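Local coordinates for protein 2-keto-3-deoxy-D-arabinonate dehydratase (Sulfolobus solfataricus, PDB 2Q18) that catalyses the magnesium-dependent dehydration of 2-dehydro-3-deoxy-D-arabinonate to 2,5-dioxopentanoate, a step in the pentose oxidation pathway that leads to 2-oxoglutarate, at residues 6-11 with 63-68; 135-140 with 165-170; 139-144 with 258-263. All coordinates share one frame; numbering follows the deposited sequence.

Contact 1: 6-11 with 63-68; sequences VVKRGY and NDIRIT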
loop_
_atom_site.group_PDB
_atom_site.type_symbol
_atom_site.label_atom_id
_atom_site.label_comp_id
_atom_site.label_asym_id
_atom_site.label_seq_id
_atom_site.Cartn_x
_atom_site.Cartn_y
_atom_site.Cartn_z
ATOM N N VAL A 6 15.980 -7.743 13.759
ATOM C CA VAL A 6 15.492 -7.237 15.033
ATOM C C VAL A 6 14.140 -6.570 14.835
ATOM O O VAL A 6 13.815 -6.114 13.731
ATOM C CB VAL A 6 16.484 -6.224 15.698
ATOM C CG1 VAL A 6 17.880 -6.831 15.824
ATOM C CG2 VAL A 6 16.539 -4.897 14.923
ATOM N N VAL A 7 13.354 -6.531 15.905
ATOM C CA VAL A 7 12.150 -5.716 15.948
ATOM C C VAL A 7 12.446 -4.510 16.849
ATOM O O VAL A 7 13.056 -4.648 17.916
ATOM C CB VAL A 7 10.891 -6.535 16.387
ATOM C CG1 VAL A 7 11.049 -7.109 17.802
ATOM C CG2 VAL A 7 9.616 -5.699 16.270
ATOM N N LYS A 8 12.049 -3.329 16.387
ATOM C CA LYS A 8 12.373 -2.071 17.046
ATOM C C LYS A 8 11.169 -1.153 16.916
ATOM O O LYS A 8 10.767 -0.798 15.804
ATOM C CB LYS A 8 13.600 -1.441 16.376
ATOM C CG LYS A 8 14.029 -0.086 16.926
ATOM C CD LYS A 8 15.094 0.521 16.026
ATOM C CE LYS A 8 15.838 1.654 16.698
ATOM N NZ LYS A 8 16.926 2.151 15.806
ATOM N N ARG A 9 10.583 -0.793 18.058
ATOM C CA ARG A 9 9.394 0.061 18.104
ATOM C C ARG A 9 8.322 -0.407 17.110
ATOM O O ARG A 9 7.680 0.405 16.441
ATOM C CB ARG A 9 9.773 1.527 17.846
ATOM C CG ARG A 9 10.936 2.043 18.704
ATOM C CD ARG A 9 11.383 3.422 18.241
ATOM N NE ARG A 9 10.270 4.373 18.255
ATOM C CZ ARG A 9 10.050 5.266 19.217
ATOM N NH1 ARG A 9 8.999 6.074 19.136
ATOM N NH2 ARG A 9 10.883 5.360 20.252
ATOM N N GLY A 10 8.148 -1.721 17.003
ATOM C CA GLY A 10 7.116 -2.287 16.136
ATOM C C GLY A 10 7.485 -2.515 14.676
ATOM O O GLY A 10 6.710 -3.127 13.942
ATOM N N TYR A 11 8.649 -2.026 14.244
ATOM C CA TYR A 11 9.134 -2.279 12.878
ATOM C C TYR A 11 10.395 -3.147 12.858
ATOM O O TYR A 11 11.075 -3.293 13.876
ATOM C CB TYR A 11 9.346 -0.967 12.090
ATOM C CG TYR A 11 10.267 0.042 12.747
ATOM C CD1 TYR A 11 9.752 1.095 13.506
ATOM C CD2 TYR A 11 11.654 -0.040 12.595
ATOM C CE1 TYR A 11 10.596 2.031 14.110
ATOM C CE2 TYR A 11 12.506 0.890 13.200
ATOM C CZ TYR A 11 11.970 1.921 13.951
ATOM O OH TYR A 11 12.807 2.847 14.547
ATOM N N ASN A 63 18.803 -2.233 24.466
ATOM C CA ASN A 63 18.089 -0.961 24.337
ATOM C C ASN A 63 16.681 -1.150 23.768
ATOM O O ASN A 63 15.857 -1.832 24.383
ATOM C CB ASN A 63 18.911 0.052 23.528
ATOM C CG ASN A 63 20.205 0.449 24.229
ATOM O OD1 ASN A 63 21.289 0.379 23.644
ATOM N ND2 ASN A 63 20.097 0.858 25.492
ATOM N N ASP A 64 16.404 -0.574 22.598
ATOM C CA ASP A 64 15.075 -0.704 21.995
ATOM C C ASP A 64 15.001 -1.689 20.818
ATOM O O ASP A 64 13.994 -1.728 20.101
ATOM C CB ASP A 64 14.502 0.669 21.612
ATOM C CG ASP A 64 15.392 1.434 20.652
ATOM O OD1 ASP A 64 16.544 1.005 20.416
ATOM O OD2 ASP A 64 14.936 2.478 20.134
ATOM N N ILE A 65 16.052 -2.488 20.629
ATOM C CA ILE A 65 16.040 -3.540 19.606
ATOM C C ILE A 65 16.043 -4.944 20.217
ATOM O O ILE A 65 16.725 -5.200 21.213
ATOM C CB ILE A 65 17.188 -3.393 18.557
ATOM C CG1 ILE A 65 18.564 -3.690 19.171
ATOM C CG2 ILE A 65 17.147 -2.006 17.894
ATOM C CD1 ILE A 65 19.704 -3.782 18.159
ATOM N N ARG A 66 15.278 -5.845 19.610
ATOM C CA ARG A 66 15.204 -7.227 20.061
ATOM C C ARG A 66 15.311 -8.181 18.872
ATOM O O ARG A 66 14.577 -8.042 17.886
ATOM C CB ARG A 66 13.895 -7.467 20.823
ATOM C CG ARG A 66 13.762 -8.872 21.399
ATOM C CD ARG A 66 12.447 -9.071 22.147
ATOM N NE ARG A 66 11.260 -8.923 21.301
ATOM C CZ ARG A 66 10.802 -9.851 20.460
ATOM N NH1 ARG A 66 11.433 -11.010 20.315
ATOM N NH2 ARG A 66 9.711 -9.612 19.749
ATOM N N ILE A 67 16.223 -9.148 18.970
ATOM C CA ILE A 67 16.393 -10.148 17.920
ATOM C C ILE A 67 15.121 -10.999 17.793
ATOM O O ILE A 67 14.402 -11.216 18.773
ATOM C CB ILE A 67 17.675 -11.012 18.142
ATOM C CG1 ILE A 67 18.048 -11.786 16.871
ATOM C CG2 ILE A 67 17.530 -11.923 19.389
ATOM C CD1 ILE A 67 19.448 -12.399 16.887
ATOM N N THR A 68 14.824 -11.440 16.577
ATOM C CA THR A 68 13.620 -12.234 16.327
ATOM C C THR A 68 13.883 -13.242 15.204
ATOM O O THR A 68 15.045 -13.530 14.894
ATOM C CB THR A 68 12.377 -11.317 16.065
ATOM O OG1 THR A 68 11.190 -12.117 15.972
ATOM C CG2 THR A 68 12.547 -10.464 14.792
HETATM O O HOH W 1 11.515 -1.353 20.678
#
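Val7 and Arg66 face each other as an antiparallel hydrogen-bonded pair: Val7 N donates to Arg66 O at 2.8 Å, and Arg66 N returns the bond to Val7 O at 3.0 Å. The two side chains run alongside each other on one face of the strands, and the guanidinium takes Val7 CG1 over one face, with NH2 of Arg66 3.4 Å from that methyl. On the other face of the strands, Val6 CG2 packs on Ile65 CB at 4.0 Å. The extended chain of Lys8, its CG anti to the backbone N (chi1 178°), lays CG and CD against Ile65 CG2 and brings CE to 3.6 Å from Asp64 OD2. Lys8 NZ goes on to a salt bridge with Asp27 of the second subunit; an alanine here would probably leave that aspartate without this charged mate and open a gap beside Ile65 CG2. Water 1 joins Arg9 N to Asp64 O. Further out, Glu129 holds both Arg66 NH1 and Thr68 OG1, and Leu56 of helix 53-59 backs Val6 and Ile65. Strand 2-8 passes through a type I' beta turn, Lys8 to Tyr11, into strand 11-17: a tight beta hairpin, with 65-67 as a further antiparallel neighbour of its first strand.

Contact 2: 135-140 with 165-170; sequences SDSEWT and VSARDL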
loop_
_atom_site.group_PDB
_atom_site.type_symbol
_atom_site.label_atom_id
_atom_site.label_comp_id
_atom_site.label_asym_id
_atom_site.label_seq_id
_atom_site.Cartn_x
_atom_site.Cartn_y
_atom_site.Cartn_z
ATOM N N SER A 135 -1.794 -27.540 25.367
ATOM C CA SER A 135 -2.517 -27.757 26.617
ATOM C C SER A 135 -2.923 -29.217 26.821
ATOM O O SER A 135 -3.099 -29.662 27.959
ATOM C CB SER A 135 -3.760 -26.871 26.666
ATOM O OG SER A 135 -4.656 -27.198 25.616
ATOM N N ASP A 136 -3.064 -29.952 25.718
ATOM C CA ASP A 136 -3.527 -31.338 25.756
ATOM C C ASP A 136 -2.432 -32.356 25.444
ATOM O O ASP A 136 -2.720 -33.516 25.149
ATOM C CB ASP A 136 -4.735 -31.531 24.825
ATOM C CG ASP A 136 -4.419 -31.227 23.357
ATOM O OD1 ASP A 136 -3.294 -30.775 23.040
ATOM O OD2 ASP A 136 -5.315 -31.449 22.515
ATOM N N SER A 137 -1.177 -31.921 25.509
ATOM C CA SER A 137 -0.049 -32.833 25.358
ATOM C C SER A 137 0.636 -33.058 26.700
ATOM O O SER A 137 0.877 -32.108 27.448
ATOM C CB SER A 137 0.964 -32.298 24.348
ATOM O OG SER A 137 2.088 -33.158 24.269
ATOM N N GLU A 138 0.950 -34.320 26.986
ATOM C CA GLU A 138 1.673 -34.695 28.202
ATOM C C GLU A 138 3.078 -35.192 27.873
ATOM O O GLU A 138 3.810 -35.639 28.761
ATOM C CB GLU A 138 0.894 -35.761 28.988
ATOM C CG GLU A 138 -0.260 -35.210 29.837
ATOM C CD GLU A 138 -1.520 -34.894 29.028
ATOM O OE1 GLU A 138 -1.950 -35.749 28.221
ATOM O OE2 GLU A 138 -2.093 -33.793 29.215
ATOM N N TRP A 139 3.449 -35.120 26.593
ATOM C CA TRP A 139 4.789 -35.508 26.153
ATOM C C TRP A 139 5.211 -34.795 24.860
ATOM O O TRP A 139 5.067 -35.330 23.751
ATOM C CB TRP A 139 4.911 -37.038 26.026
ATOM C CG TRP A 139 6.282 -37.506 25.635
ATOM C CD1 TRP A 139 7.476 -37.012 26.080
ATOM C CD2 TRP A 139 6.601 -38.568 24.726
ATOM N NE1 TRP A 139 8.518 -37.695 25.497
ATOM C CE2 TRP A 139 8.009 -38.656 24.663
ATOM C CE3 TRP A 139 5.833 -39.455 23.959
ATOM C CZ2 TRP A 139 8.668 -39.592 23.860
ATOM C CZ3 TRP A 139 6.489 -40.386 23.159
ATOM C CH2 TRP A 139 7.893 -40.446 23.116
ATOM N N THR A 140 5.740 -33.584 25.024
ATOM C CA THR A 140 6.213 -32.779 23.906
ATOM C C THR A 140 7.731 -32.708 23.923
ATOM O O THR A 140 8.334 -32.399 24.954
ATOM C CB THR A 140 5.598 -31.358 23.940
ATOM O OG1 THR A 140 4.198 -31.442 23.650
ATOM C CG2 THR A 140 6.262 -30.439 22.926
ATOM N N VAL A 165 8.974 -28.486 17.126
ATOM C CA VAL A 165 8.360 -28.832 18.409
ATOM C C VAL A 165 7.190 -29.790 18.167
ATOM O O VAL A 165 6.258 -29.475 17.418
ATOM C CB VAL A 165 7.904 -27.573 19.198
ATOM C CG1 VAL A 165 7.489 -27.944 20.614
ATOM C CG2 VAL A 165 9.013 -26.516 19.235
ATOM N N SER A 166 7.248 -30.956 18.809
ATOM C CA SER A 166 6.356 -32.065 18.471
ATOM C C SER A 166 5.668 -32.687 19.684
ATOM O O SER A 166 6.336 -33.133 20.622
ATOM C CB SER A 166 7.139 -33.146 17.727
ATOM O OG SER A 166 7.891 -32.593 16.665
ATOM N N ALA A 167 4.336 -32.725 19.653
ATOM C CA ALA A 167 3.559 -33.421 20.674
ATOM C C ALA A 167 3.616 -34.925 20.404
ATOM O O ALA A 167 2.692 -35.512 19.831
ATOM C CB ALA A 167 2.134 -32.919 20.698
ATOM N N ARG A 168 4.725 -35.532 20.815
ATOM C CA ARG A 168 5.025 -36.929 20.515
ATOM C C ARG A 168 3.967 -37.921 21.002
ATOM O O ARG A 168 3.778 -38.975 20.390
ATOM C CB ARG A 168 6.407 -37.304 21.059
ATOM C CG ARG A 168 7.580 -36.627 20.346
ATOM C CD ARG A 168 7.837 -37.207 18.945
ATOM N NE ARG A 168 7.805 -38.671 18.938
ATOM C CZ ARG A 168 8.802 -39.453 19.346
ATOM N NH1 ARG A 168 9.936 -38.926 19.795
ATOM N NH2 ARG A 168 8.663 -40.771 19.308
ATOM N N ASP A 169 3.274 -37.580 22.087
ATOM C CA ASP A 169 2.224 -38.449 22.623
ATOM C C ASP A 169 1.016 -38.529 21.696
ATOM O O ASP A 169 0.446 -39.606 21.514
ATOM C CB ASP A 169 1.805 -38.032 24.043
ATOM C CG ASP A 169 1.340 -36.586 24.131
ATOM O OD1 ASP A 169 1.891 -35.722 23.410
ATOM O OD2 ASP A 169 0.421 -36.313 24.937
ATOM N N LEU A 170 0.637 -37.394 21.104
ATOM C CA LEU A 170 -0.486 -37.354 20.168
ATOM C C LEU A 170 -0.169 -38.146 18.898
ATOM O O LEU A 170 -1.024 -38.863 18.379
ATOM C CB LEU A 170 -0.891 -35.908 19.840
ATOM C CG LEU A 170 -1.299 -34.981 20.997
ATOM C CD1 LEU A 170 -1.857 -33.659 20.471
ATOM C CD2 LEU A 170 -2.304 -35.638 21.936
HETATM O O HOH W 2 -2.177 -37.031 25.407
#
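Asp169, in the first turn of helix 168-173, grips the loop 135-140 with both carboxylate oxygens. Ser137 OG donates to Asp169 OD1 at 2.7 Å, meeting it on the syn side, 26° out of the carboxylate plane. Glu138 N reaches Asp169 OD2 at 2.9 Å from above that plane, in a nearly straight bond. Asp169 CG stands between its backbone N and carbonyl carbon (chi1 57°), on the side of the loop. In return, Asp169 N makes a weak bond to Trp139 O. Beside this clamp the packing is close: Arg168 CB sits over the face of the Trp139 six-membered ring, 3.7 Å from its centroid, and the guanidinium follows alongside, its plane turned 46° from the ring, with Trp139 CH2 over one of its faces. Thr140 CG2 closes the buried end against Val165 CG1 at 3.6 Å.

The Glu138 side is looser and wetter. Its OE1 stays 4.1 Å from Asp169 OD2, two like charges that water 2 bridges by donating to both, probably easing their repulsion. Asp136 touches Leu170 lightly and turns its carboxylate to Arg134 and, across the interface, to Arg112 and Arg242 of the third subunit. The loop leads from strand 131-133 into strand 140-150 over the start of helix 168-173, with Ala167 as N-cap, while Ser166 OG bonds to the backbone O of the magnesium ligand Asp164 and to the substrate-binding Lys182 of helix 178-182.

Contact 3: 139-144 with 258-263; sequences WTLPEP and IVPGRD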
loop_
_atom_site.group_PDB
_atom_site.type_symbol
_atom_site.label_atom_id
_atom_site.label_comp_id
_atom_site.label_asym_id
_atom_site.label_seq_id
_atom_site.Cartn_x
_atom_site.Cartn_y
_atom_site.Cartn_z
ATOM N N TRP A 139 3.449 -35.120 26.593
ATOM C CA TRP A 139 4.789 -35.508 26.153
ATOM C C TRP A 139 5.211 -34.795 24.860
ATOM O O TRP A 139 5.067 -35.330 23.751
ATOM C CB TRP A 139 4.911 -37.038 26.026
ATOM C CG TRP A 139 6.282 -37.506 25.635
ATOM C CD1 TRP A 139 7.476 -37.012 26.080
ATOM C CD2 TRP A 139 6.601 -38.568 24.726
ATOM N NE1 TRP A 139 8.518 -37.695 25.497
ATOM C CE2 TRP A 139 8.009 -38.656 24.663
ATOM C CE3 TRP A 139 5.833 -39.455 23.959
ATOM C CZ2 TRP A 139 8.668 -39.592 23.860
ATOM C CZ3 TRP A 139 6.489 -40.386 23.159
ATOM C CH2 TRP A 139 7.893 -40.446 23.116
ATOM N N THR A 140 5.740 -33.584 25.024
ATOM C CA THR A 140 6.213 -32.779 23.906
ATOM C C THR A 140 7.731 -32.708 23.923
ATOM O O THR A 140 8.334 -32.399 24.954
ATOM C CB THR A 140 5.598 -31.358 23.940
ATOM O OG1 THR A 140 4.198 -31.442 23.650
ATOM C CG2 THR A 140 6.262 -30.439 22.926
ATOM N N LEU A 141 8.342 -33.006 22.780
ATOM C CA LEU A 141 9.785 -32.937 22.640
ATOM C C LEU A 141 10.208 -31.902 21.606
ATOM O O LEU A 141 9.496 -31.682 20.624
ATOM C CB LEU A 141 10.355 -34.304 22.249
ATOM C CG LEU A 141 10.255 -35.456 23.256
ATOM C CD1 LEU A 141 10.898 -36.708 22.664
ATOM C CD2 LEU A 141 10.907 -35.082 24.585
ATOM N N PRO A 142 11.369 -31.256 21.829
ATOM C CA PRO A 142 11.957 -30.477 20.755
ATOM C C PRO A 142 12.648 -31.426 19.784
ATOM O O PRO A 142 13.166 -32.468 20.197
ATOM C CB PRO A 142 12.992 -29.608 21.473
ATOM C CG PRO A 142 13.398 -30.420 22.674
ATOM C CD PRO A 142 12.184 -31.223 23.061
ATOM N N GLU A 143 12.632 -31.082 18.504
ATOM C CA GLU A 143 13.358 -31.851 17.508
ATOM C C GLU A 143 14.355 -30.928 16.810
ATOM O O GLU A 143 13.966 -30.093 15.990
ATOM C CB GLU A 143 12.393 -32.538 16.533
ATOM C CG GLU A 143 11.377 -33.452 17.235
ATOM C CD GLU A 143 10.505 -34.270 16.283
ATOM O OE1 GLU A 143 9.777 -35.159 16.777
ATOM O OE2 GLU A 143 10.535 -34.029 15.053
ATOM N N PRO A 144 15.644 -31.040 17.190
ATOM C CA PRO A 144 16.736 -30.205 16.691
ATOM C C PRO A 144 17.165 -30.599 15.284
ATOM O O PRO A 144 17.547 -31.750 15.048
ATOM C CB PRO A 144 17.864 -30.486 17.686
ATOM C CG PRO A 144 17.610 -31.879 18.141
ATOM C CD PRO A 144 16.117 -32.019 18.188
ATOM N N ILE A 258 18.224 -36.584 17.218
ATOM C CA ILE A 258 18.286 -36.432 18.674
ATOM C C ILE A 258 16.883 -36.520 19.264
ATOM O O ILE A 258 16.047 -35.624 19.079
ATOM C CB ILE A 258 19.001 -35.124 19.112
ATOM C CG1 ILE A 258 20.398 -35.045 18.495
ATOM C CG2 ILE A 258 19.090 -35.042 20.644
ATOM C CD1 ILE A 258 20.992 -33.646 18.454
ATOM N N VAL A 259 16.629 -37.624 19.962
ATOM C CA VAL A 259 15.310 -37.922 20.495
ATOM C C VAL A 259 15.410 -38.243 21.992
ATOM O O VAL A 259 15.788 -39.358 22.364
ATOM C CB VAL A 259 14.639 -39.112 19.740
ATOM C CG1 VAL A 259 13.224 -39.345 20.243
ATOM C CG2 VAL A 259 14.631 -38.875 18.226
ATOM N N PRO A 260 15.090 -37.258 22.857
ATOM C CA PRO A 260 15.017 -37.509 24.299
ATOM C C PRO A 260 14.013 -38.609 24.645
ATOM O O PRO A 260 13.141 -38.942 23.829
ATOM C CB PRO A 260 14.549 -36.162 24.863
ATOM C CG PRO A 260 14.985 -35.157 23.852
ATOM C CD PRO A 260 14.807 -35.847 22.534
ATOM N N GLY A 261 14.145 -39.167 25.848
ATOM C CA GLY A 261 13.297 -40.265 26.291
ATOM C C GLY A 261 11.891 -39.835 26.651
ATOM O O GLY A 261 11.566 -38.645 26.624
ATOM N N ARG A 262 11.062 -40.815 27.008
ATOM C CA ARG A 262 9.655 -40.584 27.329
ATOM C C ARG A 262 9.450 -39.774 28.611
ATOM O O ARG A 262 8.379 -39.197 28.820
ATOM C CB ARG A 262 8.902 -41.916 27.413
ATOM C CG ARG A 262 7.395 -41.795 27.184
ATOM C CD ARG A 262 6.759 -43.153 26.910
ATOM N NE ARG A 262 7.271 -43.764 25.683
ATOM C CZ ARG A 262 6.959 -44.987 25.259
ATOM N NH1 ARG A 262 7.484 -45.446 24.128
ATOM N NH2 ARG A 262 6.128 -45.755 25.958
ATOM N N ASP A 263 10.473 -39.732 29.462
ATOM C CA ASP A 263 10.417 -38.955 30.704
ATOM C C ASP A 263 10.974 -37.533 30.533
ATOM O O ASP A 263 10.981 -36.740 31.481
ATOM C CB ASP A 263 11.141 -39.696 31.843
ATOM C CG ASP A 263 12.618 -39.947 31.550
ATOM O OD1 ASP A 263 13.028 -39.914 30.367
ATOM O OD2 ASP A 263 13.374 -40.192 32.516
HETATM O O HOH W 3 13.448 -35.134 19.513
#
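Leu141 and Pro260 run antiparallel past one another, side chain against side chain, where strand 140-150 of the FAH-family fold, which carries the magnesium ligands Glu143 and Glu145, runs against the loop 258-263. The two chains point 174° apart but lie too far from each other to pair as strands, and are joined by side chains and one water. Leu141 CD2 lies on Pro260 CB at 3.8 Å, and its other methyl, CD1, comes to 3.4 Å from Pro260 O, so that both methyls meet the proline residue.

At one end, Trp139 and Arg262 cross obliquely. Arg262 CG stands over the centre of the six-membered ring, 4.0 Å from its centroid and 6° off the ring normal, a CH-pi contact on the face opposite Arg168 CB, so that the indole is sandwiched between two arginines; Arg262 O also lies over a face of the indole. The guanidinium of Arg262 is tilted, its plane 51° from the ring. At the other end, Pro144 CG rests on Ile258 CB at 3.7 Å, the two side chains again oblique, with Leu210 of strand 207-214 packing on both. Pro144 O and Ile258 N also share the hydroxyl of Thr256, a substrate-binding residue. Two details finish the seam: Trp139 NE1 makes a weak bond to Gly261 O at 3.4 Å, and water 3 donates to Pro142 O and, at 2.7 Å, to Ile258 O.

In the fold
Contacts 2 and 3 form one neighbourhood, their centres 10 Å apart. Both involve the start of strand 140-150, whose neighbour 156-167 belongs to contact 2; they share Trp139 and Thr140, and Ser166 O probably accepts a hydrogen bond from Leu141 N. Contact 1, joining strands 2-8 and 65-67, lies apart, its centre 31 Å from either, and away from the annotated sites. All three are only partly buried, yet their chemistry differs. Contact 1 is regular strand pairing whose turn end meets the second subunit; contact 2 is a polar clamp between a loop and a helix start, reaching the third subunit; contact 3, untouched by other chains, is mostly apolar and holds the metal ligand Glu143, which Ser166 of contact 2 also approaches.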